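Local coordinates for lipoprotein (Bacillus anthracis, PDB 4JG9) that is of unknown function, a putative lipoprotein with an all-beta fold that is probably tethered to the bacterial membrane through a lipid, at residues F45-L50 with G112-T117; V156-V161 with Y166-I171; P118-Q123 with E127-T132; M147-P150 with L154-L157. All coordinates share one frame; numbering follows the deposited sequence.

Contact 1 of 4, residues F45-L50 with G112-T117; sequences FHLSVL and GSVTPT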
# COMPACT_ATOMS: atom_id res chain seq x y z
N PHE A 45 12.11 -1.76 -2.68
CA PHE A 45 12.03 -0.53 -3.44
C PHE A 45 13.02 0.51 -2.93
O PHE A 45 13.06 0.80 -1.75
CB PHE A 45 10.64 0.08 -3.40
CG PHE A 45 10.58 1.47 -3.93
CD1 PHE A 45 10.55 1.71 -5.28
CD2 PHE A 45 10.60 2.55 -3.07
CE1 PHE A 45 10.51 3.00 -5.78
CE2 PHE A 45 10.57 3.84 -3.55
CZ PHE A 45 10.52 4.06 -4.91
N HIS A 46 13.79 1.06 -3.85
CA HIS A 46 14.74 2.11 -3.53
C HIS A 46 14.52 3.26 -4.48
O HIS A 46 14.19 3.06 -5.64
CB HIS A 46 16.17 1.61 -3.63
CG HIS A 46 16.42 0.33 -2.89
ND1 HIS A 46 16.45 0.26 -1.51
CD2 HIS A 46 16.65 -0.93 -3.33
CE1 HIS A 46 16.68 -0.98 -1.14
NE2 HIS A 46 16.81 -1.72 -2.23
N LEU A 47 14.72 4.47 -3.99
CA LEU A 47 14.53 5.66 -4.80
C LEU A 47 15.50 5.71 -5.98
O LEU A 47 15.22 6.33 -6.99
CB LEU A 47 14.64 6.92 -3.96
CG LEU A 47 13.33 7.32 -3.29
CD1 LEU A 47 13.50 8.60 -2.49
CD2 LEU A 47 12.25 7.49 -4.33
N SER A 48 16.65 5.08 -5.83
CA SER A 48 17.65 5.16 -6.88
C SER A 48 17.13 4.73 -8.25
O SER A 48 17.74 5.08 -9.26
CB SER A 48 18.90 4.35 -6.53
OG SER A 48 18.58 2.98 -6.33
N VAL A 49 16.01 3.99 -8.31
CA VAL A 49 15.45 3.62 -9.61
C VAL A 49 14.97 4.84 -10.38
O VAL A 49 14.77 4.77 -11.58
CB VAL A 49 14.27 2.61 -9.53
CG1 VAL A 49 14.76 1.26 -9.03
CG2 VAL A 49 13.15 3.15 -8.65
N LEU A 50 14.78 5.96 -9.67
CA LEU A 50 14.37 7.20 -10.32
C LEU A 50 15.50 7.90 -11.07
O LEU A 50 15.24 8.83 -11.85
CB LEU A 50 13.81 8.18 -9.29
CG LEU A 50 12.52 7.82 -8.58
CD1 LEU A 50 12.12 8.95 -7.64
CD2 LEU A 50 11.43 7.53 -9.59
N GLY A 112 7.93 14.11 -10.13
CA GLY A 112 8.16 15.06 -9.05
C GLY A 112 7.83 14.54 -7.66
O GLY A 112 7.84 15.29 -6.69
N SER A 113 7.56 13.25 -7.56
CA SER A 113 7.17 12.64 -6.29
C SER A 113 8.25 11.69 -5.77
O SER A 113 8.97 11.06 -6.55
CB SER A 113 5.85 11.89 -6.47
OG SER A 113 5.50 11.15 -5.31
N VAL A 114 8.37 11.59 -4.44
CA VAL A 114 9.24 10.59 -3.82
C VAL A 114 8.36 9.61 -3.05
O VAL A 114 8.84 8.84 -2.23
CB VAL A 114 10.28 11.24 -2.88
CG1 VAL A 114 11.26 12.09 -3.67
CG2 VAL A 114 9.59 12.06 -1.79
N THR A 115 7.06 9.67 -3.32
CA THR A 115 6.09 8.86 -2.58
C THR A 115 5.56 7.73 -3.46
O THR A 115 4.70 7.94 -4.31
CB THR A 115 4.91 9.72 -2.15
OG1 THR A 115 5.40 10.94 -1.58
CG2 THR A 115 4.09 9.00 -1.14
N PRO A 116 6.06 6.50 -3.24
CA PRO A 116 5.63 5.37 -4.06
C PRO A 116 4.21 4.94 -3.71
O PRO A 116 3.73 5.18 -2.61
CB PRO A 116 6.62 4.26 -3.68
CG PRO A 116 7.04 4.61 -2.28
CD PRO A 116 7.07 6.12 -2.23
N THR A 117 3.53 4.35 -4.67
CA THR A 117 2.18 3.89 -4.45
C THR A 117 1.92 2.66 -5.28
O THR A 117 2.55 2.46 -6.31
CB THR A 117 1.14 4.97 -4.81
OG1 THR A 117 -0.16 4.55 -4.39
CG2 THR A 117 1.13 5.23 -6.29

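Contact 2 of 4, residues V156-V161 with Y166-I171; sequences VLNIYV and YDQFVI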
# COMPACT_ATOMS: atom_id res chain seq x y z
N VAL A 156 5.90 6.99 -13.52
CA VAL A 156 6.84 5.93 -13.85
C VAL A 156 6.37 4.63 -13.20
O VAL A 156 5.94 4.61 -12.04
CB VAL A 156 8.29 6.26 -13.45
CG1 VAL A 156 8.41 6.46 -11.93
CG2 VAL A 156 9.26 5.17 -13.94
N LEU A 157 6.44 3.54 -13.96
CA LEU A 157 6.05 2.24 -13.45
C LEU A 157 7.28 1.37 -13.22
O LEU A 157 7.90 0.92 -14.18
CB LEU A 157 5.12 1.57 -14.45
CG LEU A 157 3.61 1.77 -14.30
CD1 LEU A 157 3.27 3.19 -14.00
CD2 LEU A 157 2.92 1.31 -15.58
N ASN A 158 7.63 1.14 -11.95
CA ASN A 158 8.79 0.29 -11.63
C ASN A 158 8.35 -1.15 -11.45
O ASN A 158 7.46 -1.44 -10.66
CB ASN A 158 9.50 0.79 -10.38
CG ASN A 158 9.90 2.23 -10.49
OD1 ASN A 158 10.86 2.56 -11.20
ND2 ASN A 158 9.16 3.11 -9.81
N ILE A 159 8.96 -2.06 -12.20
CA ILE A 159 8.48 -3.43 -12.28
C ILE A 159 9.49 -4.40 -11.66
O ILE A 159 10.69 -4.34 -11.94
CB ILE A 159 8.17 -3.83 -13.74
CG1 ILE A 159 7.11 -2.91 -14.34
CG2 ILE A 159 7.73 -5.28 -13.84
CD1 ILE A 159 7.38 -2.61 -15.80
N TYR A 160 8.98 -5.27 -10.80
CA TYR A 160 9.80 -6.25 -10.09
C TYR A 160 9.20 -7.62 -10.33
O TYR A 160 7.99 -7.76 -10.51
CB TYR A 160 9.84 -5.96 -8.58
CG TYR A 160 10.36 -4.58 -8.27
CD1 TYR A 160 11.64 -4.39 -7.76
CD2 TYR A 160 9.56 -3.45 -8.48
CE1 TYR A 160 12.13 -3.12 -7.48
CE2 TYR A 160 10.05 -2.17 -8.21
CZ TYR A 160 11.32 -2.01 -7.72
OH TYR A 160 11.78 -0.75 -7.45
N VAL A 161 10.06 -8.63 -10.39
CA VAL A 161 9.61 -10.00 -10.41
C VAL A 161 10.36 -10.74 -9.34
O VAL A 161 11.60 -10.65 -9.25
CB VAL A 161 9.86 -10.67 -11.78
CG1 VAL A 161 9.57 -12.17 -11.71
CG2 VAL A 161 9.04 -9.97 -12.85
N TYR A 166 13.13 -5.46 -12.45
CA TYR A 166 13.09 -5.98 -13.81
C TYR A 166 13.30 -4.87 -14.82
O TYR A 166 14.23 -4.90 -15.62
CB TYR A 166 11.78 -6.70 -14.10
CG TYR A 166 11.76 -7.28 -15.49
CD1 TYR A 166 12.52 -8.40 -15.79
CD2 TYR A 166 11.03 -6.69 -16.51
CE1 TYR A 166 12.54 -8.93 -17.07
CE2 TYR A 166 11.04 -7.21 -17.80
CZ TYR A 166 11.80 -8.33 -18.06
OH TYR A 166 11.82 -8.87 -19.32
N ASP A 167 12.38 -3.91 -14.81
CA ASP A 167 12.48 -2.74 -15.66
C ASP A 167 11.53 -1.64 -15.20
O ASP A 167 10.89 -1.76 -14.15
CB ASP A 167 12.20 -3.11 -17.12
CG ASP A 167 13.12 -2.36 -18.09
OD1 ASP A 167 13.43 -1.18 -17.79
OD2 ASP A 167 13.57 -2.96 -19.10
N GLN A 168 11.46 -0.58 -15.99
CA GLN A 168 10.59 0.55 -15.68
C GLN A 168 10.19 1.27 -16.97
O GLN A 168 10.92 1.22 -17.95
CB GLN A 168 11.30 1.51 -14.73
CG GLN A 168 12.38 2.36 -15.40
CD GLN A 168 13.23 3.13 -14.40
OE1 GLN A 168 14.24 3.72 -14.77
NE2 GLN A 168 12.85 3.09 -13.12
N PHE A 169 9.03 1.91 -16.97
CA PHE A 169 8.69 2.81 -18.07
C PHE A 169 7.64 3.83 -17.66
O PHE A 169 6.99 3.67 -16.63
CB PHE A 169 8.31 2.05 -19.36
CG PHE A 169 7.07 1.21 -19.25
CD1 PHE A 169 5.83 1.74 -19.55
CD2 PHE A 169 7.16 -0.11 -18.86
CE1 PHE A 169 4.68 0.96 -19.45
CE2 PHE A 169 6.01 -0.89 -18.74
CZ PHE A 169 4.77 -0.35 -19.04
N VAL A 170 7.50 4.88 -18.45
CA VAL A 170 6.64 6.00 -18.11
C VAL A 170 5.35 5.99 -18.91
O VAL A 170 5.36 5.76 -20.12
CB VAL A 170 7.38 7.34 -18.31
CG1 VAL A 170 6.45 8.52 -18.16
CG2 VAL A 170 8.53 7.46 -17.32
N ILE A 171 4.23 6.24 -18.24
CA ILE A 171 2.94 6.30 -18.92
C ILE A 171 2.28 7.62 -18.61
O ILE A 171 2.72 8.35 -17.72
CB ILE A 171 2.02 5.12 -18.50
CG1 ILE A 171 1.79 5.14 -16.98
CG2 ILE A 171 2.64 3.79 -18.88
CD1 ILE A 171 0.38 5.36 -16.61

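Contact 3 of 4, residues P118-Q123 with E127-T132; sequences PLLFQQ and EPTWTT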
# COMPACT_ATOMS: atom_id res chain seq x y z
N PRO A 118 1.02 1.81 -4.81
CA PRO A 118 0.60 0.64 -5.56
C PRO A 118 -0.52 1.04 -6.50
O PRO A 118 -1.26 1.96 -6.19
CB PRO A 118 0.07 -0.29 -4.48
CG PRO A 118 -0.36 0.61 -3.38
CD PRO A 118 0.64 1.73 -3.39
N LEU A 119 -0.65 0.36 -7.63
CA LEU A 119 -1.77 0.62 -8.45
C LEU A 119 -2.58 -0.62 -8.70
O LEU A 119 -3.50 -0.53 -9.49
CB LEU A 119 -1.37 1.30 -9.76
CG LEU A 119 -0.12 0.84 -10.51
CD1 LEU A 119 -0.29 -0.58 -11.03
CD2 LEU A 119 0.16 1.79 -11.65
N LEU A 120 -2.33 -1.77 -8.11
CA LEU A 120 -3.22 -2.85 -8.49
C LEU A 120 -4.53 -2.88 -7.70
O LEU A 120 -4.53 -2.77 -6.49
CB LEU A 120 -2.50 -4.19 -8.47
CG LEU A 120 -1.40 -4.35 -9.51
CD1 LEU A 120 -0.55 -5.56 -9.19
CD2 LEU A 120 -1.99 -4.46 -10.90
N PHE A 121 -5.64 -3.02 -8.41
CA PHE A 121 -6.96 -3.17 -7.82
C PHE A 121 -7.53 -4.42 -8.45
O PHE A 121 -8.28 -4.36 -9.40
CB PHE A 121 -7.85 -1.98 -8.12
CG PHE A 121 -7.58 -0.79 -7.25
CD1 PHE A 121 -6.78 0.24 -7.69
CD2 PHE A 121 -8.13 -0.71 -5.99
CE1 PHE A 121 -6.54 1.33 -6.89
CE2 PHE A 121 -7.89 0.38 -5.18
CZ PHE A 121 -7.09 1.40 -5.64
N GLN A 122 -7.14 -5.56 -7.91
CA GLN A 122 -7.44 -6.84 -8.50
C GLN A 122 -8.80 -7.41 -8.05
O GLN A 122 -9.14 -7.39 -6.86
CB GLN A 122 -6.32 -7.83 -8.15
CG GLN A 122 -4.99 -7.54 -8.85
CD GLN A 122 -5.09 -7.66 -10.39
OE1 GLN A 122 -5.62 -6.77 -11.06
NE2 GLN A 122 -4.57 -8.76 -10.93
N GLN A 123 -9.56 -7.90 -9.02
CA GLN A 123 -10.76 -8.68 -8.78
C GLN A 123 -11.75 -7.95 -7.87
O GLN A 123 -12.24 -8.51 -6.88
CB GLN A 123 -10.38 -10.05 -8.22
CG GLN A 123 -11.50 -11.09 -8.24
CD GLN A 123 -11.06 -12.41 -7.62
OE1 GLN A 123 -10.50 -13.27 -8.30
NE2 GLN A 123 -11.32 -12.57 -6.30
N GLU A 127 -8.84 -2.53 -2.05
CA GLU A 127 -7.49 -2.14 -1.68
C GLU A 127 -6.49 -2.23 -2.83
O GLU A 127 -6.45 -3.21 -3.57
CB GLU A 127 -6.97 -3.01 -0.53
CG GLU A 127 -7.74 -2.84 0.80
CD GLU A 127 -7.42 -3.93 1.81
OE1 GLU A 127 -6.32 -4.52 1.71
OE2 GLU A 127 -8.24 -4.18 2.72
N PRO A 128 -5.65 -1.21 -2.97
CA PRO A 128 -4.56 -1.24 -3.95
C PRO A 128 -3.42 -2.14 -3.47
O PRO A 128 -2.99 -2.04 -2.31
CB PRO A 128 -4.12 0.22 -4.01
CG PRO A 128 -4.49 0.79 -2.69
CD PRO A 128 -5.69 0.05 -2.21
N THR A 129 -2.93 -3.02 -4.35
CA THR A 129 -1.86 -3.95 -3.98
C THR A 129 -0.61 -3.74 -4.82
O THR A 129 -0.70 -3.34 -5.99
CB THR A 129 -2.32 -5.41 -4.10
OG1 THR A 129 -2.95 -5.60 -5.38
CG2 THR A 129 -3.33 -5.74 -3.00
N TRP A 130 0.55 -4.03 -4.23
CA TRP A 130 1.84 -3.86 -4.89
C TRP A 130 2.06 -4.97 -5.89
O TRP A 130 2.69 -4.77 -6.94
CB TRP A 130 2.99 -3.94 -3.87
CG TRP A 130 2.88 -3.03 -2.68
CD1 TRP A 130 2.46 -3.37 -1.42
CD2 TRP A 130 3.25 -1.65 -2.62
NE1 TRP A 130 2.53 -2.27 -0.58
CE2 TRP A 130 3.00 -1.20 -1.30
CE3 TRP A 130 3.76 -0.74 -3.55
CZ2 TRP A 130 3.24 0.11 -0.89
CZ3 TRP A 130 3.99 0.58 -3.14
CH2 TRP A 130 3.73 0.99 -1.82
N THR A 131 1.56 -6.15 -5.54
CA THR A 131 2.01 -7.39 -6.16
C THR A 131 0.86 -8.31 -6.58
O THR A 131 -0.12 -8.45 -5.86
CB THR A 131 2.92 -8.14 -5.15
OG1 THR A 131 4.01 -7.28 -4.78
CG2 THR A 131 3.45 -9.46 -5.71
N THR A 132 0.99 -8.96 -7.73
CA THR A 132 -0.04 -9.89 -8.17
C THR A 132 -0.10 -11.07 -7.23
O THR A 132 0.91 -11.39 -6.59
CB THR A 132 0.26 -10.43 -9.57
OG1 THR A 132 1.52 -11.13 -9.56
CG2 THR A 132 0.31 -9.28 -10.58
O HOH W 1 0.91 -2.06 -7.98
O HOH W 2 -5.80 -5.62 -5.30

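Contact 4 of 4, residues M147-P150 with L154-L157; sequences MSLP and LWVL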
# COMPACT_ATOMS: atom_id res chain seq x y z
N MSE A 147 -5.87 -1.53 -13.15
CA MSE A 147 -5.05 -0.48 -12.56
C MSE A 147 -5.83 0.80 -12.36
O MSE A 147 -6.84 1.03 -13.02
CB MSE A 147 -3.86 -0.17 -13.47
CG MSE A 147 -3.05 -1.38 -13.87
SE MSE A 147 -1.47 -0.91 -14.93
CE MSE A 147 -2.32 -0.47 -16.53
N SER A 148 -5.31 1.65 -11.48
CA SER A 148 -5.86 2.98 -11.30
C SER A 148 -4.77 3.92 -10.78
O SER A 148 -4.01 3.55 -9.89
CB SER A 148 -7.04 2.94 -10.31
OG SER A 148 -7.71 4.19 -10.27
N LEU A 149 -4.67 5.11 -11.38
CA LEU A 149 -3.75 6.15 -10.92
C LEU A 149 -4.54 7.31 -10.32
O LEU A 149 -5.56 7.72 -10.87
CB LEU A 149 -2.90 6.69 -12.08
CG LEU A 149 -1.66 5.90 -12.55
CD1 LEU A 149 -0.90 5.40 -11.33
CD2 LEU A 149 -2.04 4.77 -13.48
N PRO A 150 -4.08 7.83 -9.18
CA PRO A 150 -4.83 8.83 -8.41
C PRO A 150 -4.95 10.20 -9.06
O PRO A 150 -5.88 10.93 -8.71
CB PRO A 150 -4.05 8.94 -7.09
CG PRO A 150 -2.69 8.44 -7.41
CD PRO A 150 -2.85 7.40 -8.48
N LEU A 154 2.31 12.42 -15.70
CA LEU A 154 3.23 11.33 -16.00
C LEU A 154 3.54 10.53 -14.73
O LEU A 154 3.71 11.09 -13.63
CB LEU A 154 4.52 11.87 -16.63
CG LEU A 154 4.40 12.59 -17.99
CD1 LEU A 154 5.71 13.24 -18.40
CD2 LEU A 154 3.96 11.61 -19.05
N TRP A 155 3.58 9.21 -14.90
CA TRP A 155 3.87 8.27 -13.84
C TRP A 155 4.91 7.29 -14.35
O TRP A 155 4.81 6.83 -15.49
CB TRP A 155 2.61 7.48 -13.47
CG TRP A 155 1.56 8.30 -12.78
CD1 TRP A 155 0.64 9.12 -13.36
CD2 TRP A 155 1.32 8.38 -11.36
NE1 TRP A 155 -0.15 9.71 -12.40
CE2 TRP A 155 0.25 9.27 -11.16
CE3 TRP A 155 1.92 7.79 -10.24
CZ2 TRP A 155 -0.24 9.58 -9.89
CZ3 TRP A 155 1.43 8.10 -8.97
CH2 TRP A 155 0.36 8.99 -8.81
N VAL A 156 5.90 6.99 -13.52
CA VAL A 156 6.84 5.93 -13.85
C VAL A 156 6.37 4.63 -13.20
O VAL A 156 5.94 4.61 -12.04
CB VAL A 156 8.29 6.26 -13.45
CG1 VAL A 156 8.41 6.46 -11.93
CG2 VAL A 156 9.26 5.17 -13.94
N LEU A 157 6.44 3.54 -13.96
CA LEU A 157 6.05 2.24 -13.45
C LEU A 157 7.28 1.37 -13.22
O LEU A 157 7.90 0.92 -14.18
CB LEU A 157 5.12 1.57 -14.45
CG LEU A 157 3.61 1.77 -14.30
CD1 LEU A 157 3.27 3.19 -14.00
CD2 LEU A 157 2.92 1.31 -15.58

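Contact 1 of 4, residues F45-L50 with G112-T117
Residues F45-L50 run from an extended stretch into a short 3-10 turn over L47-L50, and they face G112-T117, an irregular connection that leads from strand 102-110 to strand 117-118. The two backbones stay well apart: the CA atoms of L47 and V114 are 7.3 Å from each other, and those of F45 and P116 8.7 Å. The turn is closed within its own segment by the bond from L50 N to L47 O, at 2.7 Å. On the other side S113 OG accepts from T115 N, 2.9 Å away, which makes an ST turn just ahead of P116.

Side chains bridge the gap. The proline ring lies over one face of the F45 ring, displaced toward its rim, with P116 CB 4.3 Å from the ring centroid in a CH-pi contact; P116 CG comes to 3.8 Å from F45 CE2. A first torsion that sets F45 CG opposite the backbone N (chi1 168°) carries the ring across to the proline. Further along, L47 CD1 meets V114 CB at 4.2 Å, the two side chains crossing at a slant, while the CD1 methyl of L50 approaches the backbone oxygen of S113.

I107 and L109 of strand 102-110 also touch the phenyl ring, so the contact packs the loop ahead of strand 60-63 against strand 102-110. The interface is mostly aliphatic carbon and one aromatic face, with one methyl against a backbone oxygen and without direct polar pairing; its fit therefore probably rests on shape, while at least some polar backbone atoms of each loop are bonded within their own segment.

Contact 2 of 4, residues V156-V161 with Y166-I171
The F169 ring meets L157 and I159 obliquely: L157 CD2 lies 4.3 Å from its CZ, and I159 CD1 reaches 3.7 Å from its CE2. The Y166 ring is likewise approached at a slant by I159 CG2, and its hydroxyl is hydrogen-bonded to D96 OD2. A second pair of flat groups, the amides of N158 and Q168, stand side by side with their planes 57° apart. Q168 NE2 donates to N158 OD1 over 2.8 Å, almost in line with the acceptor's C=O and close to the donor's own amide plane, though the bond is bent at the hydrogen (134°). Although Q168 CG sits between the backbone N and the carbonyl carbon (chi1 75°), the chain beyond is extended and delivers the amide; V49 O takes another bond from the same nitrogen.

These strands form an antiparallel beta hairpin, with V156, N158, Q168 and V170 on one face and L157, I159, D167 and F169 on the other. L157 N bonds to F169 O at 2.7 Å, and I159 N to D167 O at 2.8 Å. A classic beta bulge interrupts the ladder where Y166 and D167 both stand against I159: the oxygen of I159 accepts from Y166 N at 2.7 Å and weakly from D167 N. From within the bulge, D167 OD2 forms a salt bridge with K74.

Contact 3 of 4, residues P118-Q123 with E127-T132
P118 and P128 meet at a slant, CG of the first 3.8 Å from CB of the second, and each also covers an aromatic face. P118 CD lies over the six-membered ring of W130, 3.7 Å from its centroid and 20° off the normal. P128 CB stands in the same way over the F121 ring, at 4.0 Å. An F121 CG set opposite its carbonyl carbon (chi1 -79°) brings this ring alongside P128. The two prolines thus sit side by side in the middle of a compact row with an aromatic ring at each end.

T129 N donates to L120 O over 2.7 Å, and L120 N returns the bond to T129 O at 3.1 Å. Water flanks this bridge at both ends. One molecule accepts from L119 N and donates to T129 O; the other accepts from Q122 N at 2.9 Å, donates to E127 O, and is hydrogen-bonded to T129 OG1. The looser end is at Q122, which barely reaches T129.

W130 NE1 bonds to P128 O of the second subunit, and the reciprocal bond is made as well, so the row borders the dimer interface. With one hydrogen-bonded antiparallel bridge, L120 with T129, the arrangement is that of a hairpin-like loop leading into strand 131-136.

Contact 4 of 4, residues M147-P150 with L154-L157
L149 lays CG and one methyl, CD1, over one face of the W155 indole. Its CG sits 3.9 Å from the centroid of the five-membered ring and only 3° off the normal, while CD1 is shifted toward the six-membered ring, 3.7 Å from W155 CD2. The leucine places CG opposite its carbonyl carbon (chi1 -80°), and its second torsion turns CD1 over the bond the two indole rings share. L149 and W155 slide past each other in opposite directions; the leucine's CB lies by NE1 and CE2, and its CD1 reaches on toward CE3.

The far end of the indole belongs to P150, whose CG approaches W155 CH2 to 3.4 Å and whose CD reaches the same atom at 3.6 Å, the two side chains crossing obliquely. Neighbours in sequence therefore take different parts of one tryptophan.

In the fold this joins the loop after strand 142-147 to strand 153-161, and so links strands that belong to the two antiparallel sheets. The indole has W155 CG opposite the carbonyl carbon (chi1 -70°), and its NE1 is hydrogen-bonded to S151 O in the connecting turn. A108 and K110 of strand 102-110 also touch W155, and Q38 of the second subunit packs against it.

Overall arrangement
All four contacts lie within one DUF4871 domain, and along the chain they follow the order 1, 3, 4, 2. Contacts 2 and 4 share V156 and L157 on strand 153-161, with centres about 11 Å apart; contact 2 pairs that strand with 164-173, whereas contact 4 ties it to the loop leaving strand 142-147 of the other sheet. Contact 3 lies about 12 Å from contact 4, centre to centre, and meets it through L119 and F121. Contacts 1 and 3 have centres about 18 Å apart but join in sequence at T117-P118, where T117 touches W130. Contacts 1, 3 and 4 reach the second subunit, so they border the subunit interface, while the strands of contact 2 touch no other chain.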